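Local coordinates for 4-amino-4-deoxy-L-arabinose transferase or related glycosyltransferases of PMT family (Cupriavidus metallidurans, PDB 5EZM), which transfers 4-amino-4-deoxy-L-arabinose from a lipid-linked donor to lipid A, working as an integral membrane glycosyltransferase of the GT-C fold, at the [(Z)-octadec-9-enyl] (2R)-2,3-bis(oxidanyl)propanoate site. Coordinates in Å, arbitrary orientation; residue numbers count along the deposited sequence, not the author numbering.

Contact 1: the [(Z)-octadec-9-enyl] (2R)-2,3-bis(oxidanyl)propanoate site. Residues 34, 37, 41, 122, 142-143, 146, 437, 440. With MPG ([(Z)-octadec-9-enyl] (2R)-2,3-bis(oxidanyl)propanoate), chain B.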
# COMPACT_ATOMS: atom_id res chain seq x y z
N VAL A 34 18.88 21.91 1.52
CA VAL A 34 18.21 20.78 2.18
C VAL A 34 16.80 21.17 2.59
O VAL A 34 15.81 20.54 2.18
CB VAL A 34 19.03 20.30 3.39
CG1 VAL A 34 18.32 19.15 4.09
CG2 VAL A 34 20.43 19.88 2.95
N PHE A 37 14.86 21.34 -0.50
CA PHE A 37 14.62 20.00 -1.04
C PHE A 37 13.49 19.31 -0.29
O PHE A 37 12.43 19.02 -0.85
CB PHE A 37 15.92 19.19 -0.96
CG PHE A 37 15.83 17.83 -1.59
CD1 PHE A 37 16.21 17.63 -2.90
CD2 PHE A 37 15.38 16.73 -0.86
CE1 PHE A 37 16.15 16.38 -3.48
CE2 PHE A 37 15.31 15.48 -1.43
CZ PHE A 37 15.69 15.30 -2.74
N ALA A 41 9.79 18.23 -1.39
CA ALA A 41 9.35 16.85 -1.30
C ALA A 41 8.02 16.75 -0.57
O ALA A 41 7.04 16.21 -1.10
CB ALA A 41 10.42 16.00 -0.62
N ILE A 122 11.20 6.08 5.63
CA ILE A 122 12.33 6.94 5.27
C ILE A 122 13.08 7.38 6.52
O ILE A 122 14.29 7.18 6.65
CB ILE A 122 11.85 8.15 4.45
CG1 ILE A 122 11.27 7.70 3.11
CG2 ILE A 122 13.00 9.13 4.24
CD1 ILE A 122 10.75 8.85 2.26
N GLY A 142 17.88 8.24 2.51
CA GLY A 142 16.66 8.99 2.31
C GLY A 142 16.37 9.24 0.84
O GLY A 142 15.25 9.04 0.37
N LEU A 143 17.39 9.67 0.09
CA LEU A 143 17.22 9.86 -1.35
C LEU A 143 16.84 8.56 -2.04
O LEU A 143 15.97 8.54 -2.91
CB LEU A 143 18.51 10.43 -1.95
CG LEU A 143 18.97 11.74 -1.33
CD1 LEU A 143 20.37 12.09 -1.78
CD2 LEU A 143 18.00 12.85 -1.68
N LEU A 146 13.27 7.74 -1.34
CA LEU A 146 12.41 8.71 -2.01
C LEU A 146 12.26 8.38 -3.49
O LEU A 146 11.14 8.38 -4.02
CB LEU A 146 12.98 10.12 -1.83
CG LEU A 146 12.16 11.25 -2.46
CD1 LEU A 146 10.81 11.40 -1.78
CD2 LEU A 146 12.93 12.57 -2.41
N PRO A 437 25.09 16.04 -4.19
CA PRO A 437 24.09 16.91 -4.84
C PRO A 437 23.54 16.31 -6.12
O PRO A 437 22.33 16.40 -6.37
CB PRO A 437 24.86 18.21 -5.10
CG PRO A 437 26.29 17.80 -5.12
CD PRO A 437 26.40 16.72 -4.09
N ALA A 440 21.07 13.74 -5.20
CA ALA A 440 19.87 14.36 -4.65
C ALA A 440 18.95 14.88 -5.75
O ALA A 440 17.74 14.62 -5.74
CB ALA A 440 20.26 15.50 -3.69
C2 MPG B . 24.27 19.03 -1.30
C3 MPG B . 23.01 18.97 -0.44
C4 MPG B . 21.93 18.09 -1.03
C5 MPG B . 20.66 18.04 -0.15
C6 MPG B . 20.02 16.64 -0.13
C7 MPG B . 19.22 16.36 1.15
C8 MPG B . 18.79 14.88 1.24
C9 MPG B . 17.65 14.62 2.26
C10 MPG B . 16.76 13.42 1.84
C11 MPG B . 15.42 13.37 2.61
C12 MPG B . 14.24 12.74 1.78
C13 MPG B . 12.90 12.79 2.54
C14 MPG B . 11.66 12.84 1.60
C1 MPG B . 25.46 19.65 -0.57
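Fourteen modelled carbons of an MPG (monoolein-type) lipid run as a nearly extended chain through a groove between transmembrane helices; no N or O of the protein bonds to it, and the contacts are mainly between hydrocarbon groups. Val34 touches it with the tip of CG2, 3.6 Å from MPG C5, while its other branch, CG1, faces the chain near C7. On the other flank Ala440 points its CB methyl at MPG C6, 3.7 Å away, so the chain is pinched at this level between a methyl of helix 31-47 and one of helix 435-456. Further along, Leu143 lays CD2 alongside the zigzag, 3.6 Å from MPG C8 and 3.8 Å from MPG C10. The inner end, MPG C14, meets Leu146 CD1 at 3.8 Å, with Ala41 CB and Ile122 CD1 also near it, and Pro437 CB marks the other end at C2.

The torsions set these tips. Val34 holds CG2 anti to the carbonyl carbon and CG1 anti to the backbone N (chi1 178°), which turns both methyls to the lipid. Leu143 and Leu146 sit about one turn apart and, with chi1 of -57° and -179°, turn their tips to C8-C10 and to C14. Phe37, with CG anti to its backbone N, brings only the ring corner CE2 toward C10. The protein hides 351 of the lipid's 400 Å². MPG is probably a crystallisation lipid; a membrane acyl chain likely occupies the same groove, sealing the seam between helices 31-47, 112-133, 135-147 and 435-456.

Contact 2: the [(Z)-octadec-9-enyl] (2R)-2,3-bis(oxidanyl)propanoate site. Residues 46-47, 50, 108, 116. With MPG ([(Z)-octadec-9-enyl] (2R)-2,3-bis(oxidanyl)propanoate), chain C.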
# COMPACT_ATOMS: atom_id res chain seq x y z
N PHE A 46 2.18 15.19 0.05
CA PHE A 46 0.81 15.23 0.55
C PHE A 46 -0.20 15.72 -0.48
O PHE A 46 -1.30 15.16 -0.56
CB PHE A 46 0.74 16.10 1.81
CG PHE A 46 1.37 15.45 3.01
CD1 PHE A 46 0.66 14.52 3.76
CD2 PHE A 46 2.68 15.73 3.37
CE1 PHE A 46 1.24 13.90 4.85
CE2 PHE A 46 3.26 15.12 4.46
CZ PHE A 46 2.54 14.20 5.20
N VAL A 47 0.14 16.75 -1.26
CA VAL A 47 -0.78 17.23 -2.29
C VAL A 47 -1.15 16.10 -3.24
O VAL A 47 -2.34 15.89 -3.54
CB VAL A 47 -0.16 18.43 -3.04
CG1 VAL A 47 -0.97 18.74 -4.30
CG2 VAL A 47 -0.10 19.65 -2.13
N ASP A 50 -4.27 13.81 -2.78
CA ASP A 50 -5.65 14.22 -3.02
C ASP A 50 -5.89 14.58 -4.48
O ASP A 50 -6.61 15.52 -4.80
CB ASP A 50 -6.03 15.39 -2.13
CG ASP A 50 -7.52 15.57 -2.00
OD1 ASP A 50 -8.25 14.56 -1.98
OD2 ASP A 50 -7.97 16.74 -1.93
N TRP A 108 -7.55 11.94 0.24
CA TRP A 108 -6.24 12.04 0.87
C TRP A 108 -6.26 11.58 2.32
O TRP A 108 -5.27 11.04 2.81
CB TRP A 108 -5.69 13.47 0.77
CG TRP A 108 -6.36 14.51 1.63
CD1 TRP A 108 -7.33 15.39 1.23
CD2 TRP A 108 -6.09 14.79 3.01
NE1 TRP A 108 -7.68 16.20 2.29
CE2 TRP A 108 -6.94 15.86 3.39
CE3 TRP A 108 -5.22 14.25 3.96
CZ2 TRP A 108 -6.94 16.39 4.67
CZ3 TRP A 108 -5.23 14.79 5.24
CH2 TRP A 108 -6.08 15.84 5.58
N LEU A 116 1.99 8.43 5.87
CA LEU A 116 2.77 8.51 7.10
C LEU A 116 3.66 7.28 7.27
O LEU A 116 4.77 7.40 7.80
CB LEU A 116 1.84 8.67 8.30
CG LEU A 116 0.96 9.93 8.30
CD1 LEU A 116 0.13 9.99 9.57
CD2 LEU A 116 1.81 11.18 8.14
C2 MPG C . -4.75 18.71 -1.72
C3 MPG C . -4.83 18.68 -0.20
C4 MPG C . -3.67 17.92 0.43
C5 MPG C . -3.87 17.75 1.95
C6 MPG C . -2.58 17.43 2.71
C7 MPG C . -2.81 17.37 4.23
C8 MPG C . -1.52 17.03 5.02
C9 MPG C . -1.82 16.60 6.47
C10 MPG C . -0.57 15.99 7.18
C11 MPG C . -0.93 15.28 8.50
C12 MPG C . 0.34 14.83 9.31
C1 MPG C . -5.98 19.36 -2.36
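Trp108 stands with CG in the crowded position between backbone N and carbonyl carbon (chi1 71°), and chi2 of -98° turns its indole flat to the lipid; Phe46 answers from the other flank, its CG anti to the carbonyl carbon (chi1 -72°). This is a surface groove of the membrane domain in a GT-C glycosyltransferase of the PMT family, where an MPG chain, probably from crystallisation, runs between two aromatic side chains; the protein hides 230 of the lipid's 381 Å².

The indole offers one face along its length: MPG C5 lies over the five-membered ring, 3.9 Å from its centroid, and MPG C7 over the six-membered ring, also 3.9 Å from its centroid, both as CH-pi contacts. Two alternate carbons of the zigzag thus rest on one fused ring system. The next stretch passes off one face of the Phe46 ring, along its CD1-CE1 rim, with CD1 3.6 Å from MPG C8 and CE1 3.6 Å from MPG C10, so the lipid is flanked by two aromatic faces. Phe46 CB approaches C6.

Asp50, CG anti to the backbone N, reaches the outer end of the chain. Its CB packs 3.6 Å from MPG C2, and carboxylate OD2 comes to 3.3 Å from MPG C1, a contact with carbon and not a hydrogen bond. OD1 lies at the edge of the indole, in its plane. Val47 contributes its backbone CA, near C4, and Leu116 on helix 112-133 brings CD2 to 4.1 Å from MPG C12 at the inner end.

Contact 3: the [(Z)-octadec-9-enyl] (2R)-2,3-bis(oxidanyl)propanoate site. Residues 150, 153-154, 157, 294-295, 297, 346-347, 350, 409, 413, 450, 453-454, 457. With MPG ([(Z)-octadec-9-enyl] (2R)-2,3-bis(oxidanyl)propanoate), chain D; MPG ([(Z)-octadec-9-enyl] (2R)-2,3-bis(oxidanyl)propanoate), chain E; MPG ([(Z)-octadec-9-enyl] (2R)-2,3-bis(oxidanyl)propanoate), chain F; MPG ([(Z)-octadec-9-enyl] (2R)-2,3-bis(oxidanyl)propanoate), chain G.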
# COMPACT_ATOMS: atom_id res chain seq x y z
N MET A 150 8.62 1.85 -5.88
CA MET A 150 7.78 1.00 -5.05
C MET A 150 7.46 1.66 -3.72
O MET A 150 6.32 1.59 -3.24
CB MET A 150 8.45 -0.36 -4.84
CG MET A 150 7.69 -1.29 -3.91
SD MET A 150 8.16 -3.02 -4.12
CE MET A 150 7.17 -3.47 -5.54
N VAL A 153 5.21 5.13 -4.71
CA VAL A 153 3.91 4.70 -5.22
C VAL A 153 3.13 3.98 -4.13
O VAL A 153 2.00 4.36 -3.80
CB VAL A 153 4.09 3.81 -6.47
CG1 VAL A 153 2.83 3.00 -6.75
CG2 VAL A 153 4.46 4.65 -7.67
N ALA A 154 3.73 2.93 -3.55
CA ALA A 154 3.05 2.22 -2.48
C ALA A 154 2.74 3.14 -1.31
O ALA A 154 1.73 2.95 -0.61
CB ALA A 154 3.89 1.02 -2.02
N PHE A 157 -0.59 4.86 -2.19
CA PHE A 157 -1.65 3.97 -2.64
C PHE A 157 -2.23 3.26 -1.43
O PHE A 157 -1.52 2.50 -0.77
CB PHE A 157 -1.12 2.97 -3.67
CG PHE A 157 -2.20 2.18 -4.35
CD1 PHE A 157 -2.89 2.70 -5.42
CD2 PHE A 157 -2.51 0.90 -3.91
CE1 PHE A 157 -3.88 1.97 -6.04
CE2 PHE A 157 -3.50 0.16 -4.53
CZ PHE A 157 -4.19 0.70 -5.60
N GLY A 294 11.74 -3.40 -10.95
CA GLY A 294 11.02 -2.20 -11.32
C GLY A 294 10.76 -1.28 -10.15
O GLY A 294 10.77 -0.05 -10.30
N GLY A 295 10.52 -1.85 -8.97
CA GLY A 295 10.24 -1.06 -7.78
C GLY A 295 11.45 -0.40 -7.16
O GLY A 295 11.30 0.46 -6.29
N LEU A 297 13.94 0.73 -9.44
CA LEU A 297 14.54 0.91 -10.77
C LEU A 297 15.65 1.96 -10.81
O LEU A 297 16.72 1.67 -11.37
CB LEU A 297 13.44 1.23 -11.78
CG LEU A 297 13.86 1.31 -13.25
CD1 LEU A 297 14.46 -0.01 -13.72
CD2 LEU A 297 12.68 1.69 -14.11
N PRO A 346 1.76 -8.23 -5.29
CA PRO A 346 2.97 -7.38 -5.35
C PRO A 346 3.33 -6.72 -4.03
O PRO A 346 4.49 -6.76 -3.61
CB PRO A 346 2.62 -6.35 -6.44
CG PRO A 346 1.13 -6.41 -6.58
CD PRO A 346 0.75 -7.83 -6.28
N GLY A 347 2.34 -6.13 -3.34
CA GLY A 347 2.59 -5.47 -2.08
C GLY A 347 3.33 -6.31 -1.06
O GLY A 347 4.04 -5.75 -0.21
N VAL A 350 6.92 -5.27 -0.57
CA VAL A 350 7.30 -3.90 -0.19
C VAL A 350 8.20 -3.85 1.03
O VAL A 350 9.14 -3.04 1.04
CB VAL A 350 6.04 -3.03 -0.06
CG1 VAL A 350 6.42 -1.63 0.39
CG2 VAL A 350 5.29 -2.97 -1.38
N TYR A 409 -3.66 8.40 -20.73
CA TYR A 409 -2.61 7.99 -19.80
C TYR A 409 -1.24 8.04 -20.46
O TYR A 409 -0.24 8.35 -19.80
CB TYR A 409 -2.92 6.59 -19.28
CG TYR A 409 -2.15 6.18 -18.04
CD1 TYR A 409 -1.40 7.10 -17.32
CD2 TYR A 409 -2.19 4.87 -17.58
CE1 TYR A 409 -0.69 6.72 -16.20
CE2 TYR A 409 -1.49 4.48 -16.46
CZ TYR A 409 -0.74 5.41 -15.77
OH TYR A 409 -0.04 5.04 -14.64
N VAL A 413 2.43 9.32 -19.02
CA VAL A 413 3.62 8.48 -18.88
C VAL A 413 4.80 9.11 -19.61
O VAL A 413 5.92 9.18 -19.08
CB VAL A 413 3.33 7.06 -19.39
CG1 VAL A 413 4.59 6.21 -19.32
CG2 VAL A 413 2.21 6.43 -18.58
N PHE A 450 7.90 9.41 -11.21
CA PHE A 450 6.96 8.36 -10.86
C PHE A 450 5.70 8.92 -10.21
O PHE A 450 4.62 8.32 -10.32
CB PHE A 450 7.63 7.33 -9.95
CG PHE A 450 8.64 6.48 -10.66
CD1 PHE A 450 8.23 5.45 -11.49
CD2 PHE A 450 10.00 6.72 -10.51
CE1 PHE A 450 9.15 4.67 -12.16
CE2 PHE A 450 10.92 5.94 -11.18
CZ PHE A 450 10.50 4.91 -12.00
N ALA A 453 3.65 9.68 -13.05
CA ALA A 453 3.13 8.43 -13.58
C ALA A 453 1.96 7.91 -12.76
O ALA A 453 1.04 7.29 -13.31
CB ALA A 453 4.24 7.39 -13.66
N LEU A 454 1.96 8.16 -11.44
CA LEU A 454 0.86 7.70 -10.61
C LEU A 454 -0.36 8.60 -10.77
O LEU A 454 -1.49 8.11 -10.93
CB LEU A 454 1.29 7.63 -9.14
CG LEU A 454 0.23 7.12 -8.15
CD1 LEU A 454 -0.39 5.82 -8.64
CD2 LEU A 454 0.82 6.94 -6.76
N HIS A 457 -2.47 7.87 -13.71
CA HIS A 457 -3.40 6.76 -13.60
C HIS A 457 -4.81 7.21 -13.27
O HIS A 457 -5.75 6.41 -13.42
CB HIS A 457 -2.91 5.76 -12.55
CG HIS A 457 -3.73 4.51 -12.48
ND1 HIS A 457 -4.68 4.30 -11.50
CD2 HIS A 457 -3.77 3.42 -13.28
CE1 HIS A 457 -5.25 3.13 -11.69
NE2 HIS A 457 -4.72 2.57 -12.77
C5 MPG D . 9.36 1.08 -15.52
C6 MPG D . 8.20 0.47 -14.70
C7 MPG D . 8.21 0.90 -13.22
C8 MPG D . 7.39 -0.08 -12.34
C9 MPG D . 7.25 0.37 -10.87
C10 MPG D . 6.63 -0.74 -9.97
C11 MPG D . 5.94 -0.16 -8.72
C12 MPG D . 5.33 -1.29 -7.82
C13 MPG D . 4.55 -0.72 -6.61
C14 MPG D . 3.68 -1.80 -5.90
C15 MPG D . 2.68 -1.17 -4.87
C16 MPG D . 2.12 -2.22 -3.87
C2 MPG E . 2.27 -2.92 -9.61
C3 MPG E . 1.90 -2.09 -10.84
C4 MPG E . 3.13 -1.66 -11.63
C5 MPG E . 2.76 -1.16 -13.04
C6 MPG E . 4.00 -1.06 -13.95
C7 MPG E . 3.69 -1.45 -15.41
C8 MPG E . 4.96 -1.90 -16.17
C1 MPG E . 1.04 -3.56 -8.98
C2 MPG F . -1.82 1.05 -10.65
C3 MPG F . -0.98 2.32 -10.52
C4 MPG F . 0.21 2.32 -11.47
C5 MPG F . 1.24 3.39 -11.10
C6 MPG F . 2.58 3.18 -11.83
C7 MPG F . 3.74 3.96 -11.20
C8 MPG F . 5.11 3.50 -11.76
C1 MPG F . -2.97 1.01 -9.65
C2 MPG G . 3.79 2.80 -15.73
C3 MPG G . 4.77 3.77 -16.38
C4 MPG G . 5.80 4.31 -15.39
C1 MPG G . 2.55 2.56 -16.60
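Four partly modelled MPG lipids (D to G), probably from crystallisation, fill a broad apolar cleft, and no polar atom of the protein bonds to them. MPG D lies deepest, along a wall of Met150, Gly294 and Ala154. Met150 bends at chi3 (-82°) to set its CE methyl 3.7 Å from MPG D C12, and Gly294, without a side chain, presents its carbonyl O near C9. Ala154 and Gly347 close the C15-C16 end.

Val153 is a ridge on the floor: CG1 faces MPG D, while CG2 touches MPG F, 3.7 Å from its C7. Leu297 and Phe450 form the lid at one end. Leu297 CD2 caps MPG D C5 at 3.7 Å, and Phe450 spans two lipids with neighbouring ring atoms, CD1 3.7 Å from MPG F C8 and CE1 4.0 Å from MPG D C7. Leu454 and His457 wall MPG F. Leu454 CD1 supports its middle; His457 (chi1 -174°) turns a ring face to MPG F C1, 3.7 Å above the plane toward the rim, and Phe157 CE1 meets the same carbon. An alanine at His457 would remove that flat wall and would probably let the end of MPG F shift.

MPG G sits by Val413 and Ala453. Tyr409 OH donates to Ala453 O (2.8 Å), from above the carbonyl plane, and its ring is held between Val413 CG2 and His457 CA. The open edge is at MPG E, touched by Pro346 CG but with 33 of its 155 Å² hidden by protein. The cleft lies between helices 149-155, 288-295, 403-430 and 435-456 and the 3-10 turns 297-302 and 346-349.

The C-alpha centres of contact 1 and contact 2 are about 18 Å apart, as are those of contact 1 and contact 3; contact 2 and contact 3 are about 16 Å apart. Helix 31-47 joins contact 1 to contact 2, which sit toward its two ends, and helix 112-133 also serves both. Helix 435-456 links contact 1 to contact 3, with Pro437 and Ala440 near its start and Phe450 to Leu454 near its end. No residue is common to two contacts. Together they show one monomer whose transmembrane helices carry lipid at several separate grooves, as expected for an enzyme embedded in a membrane.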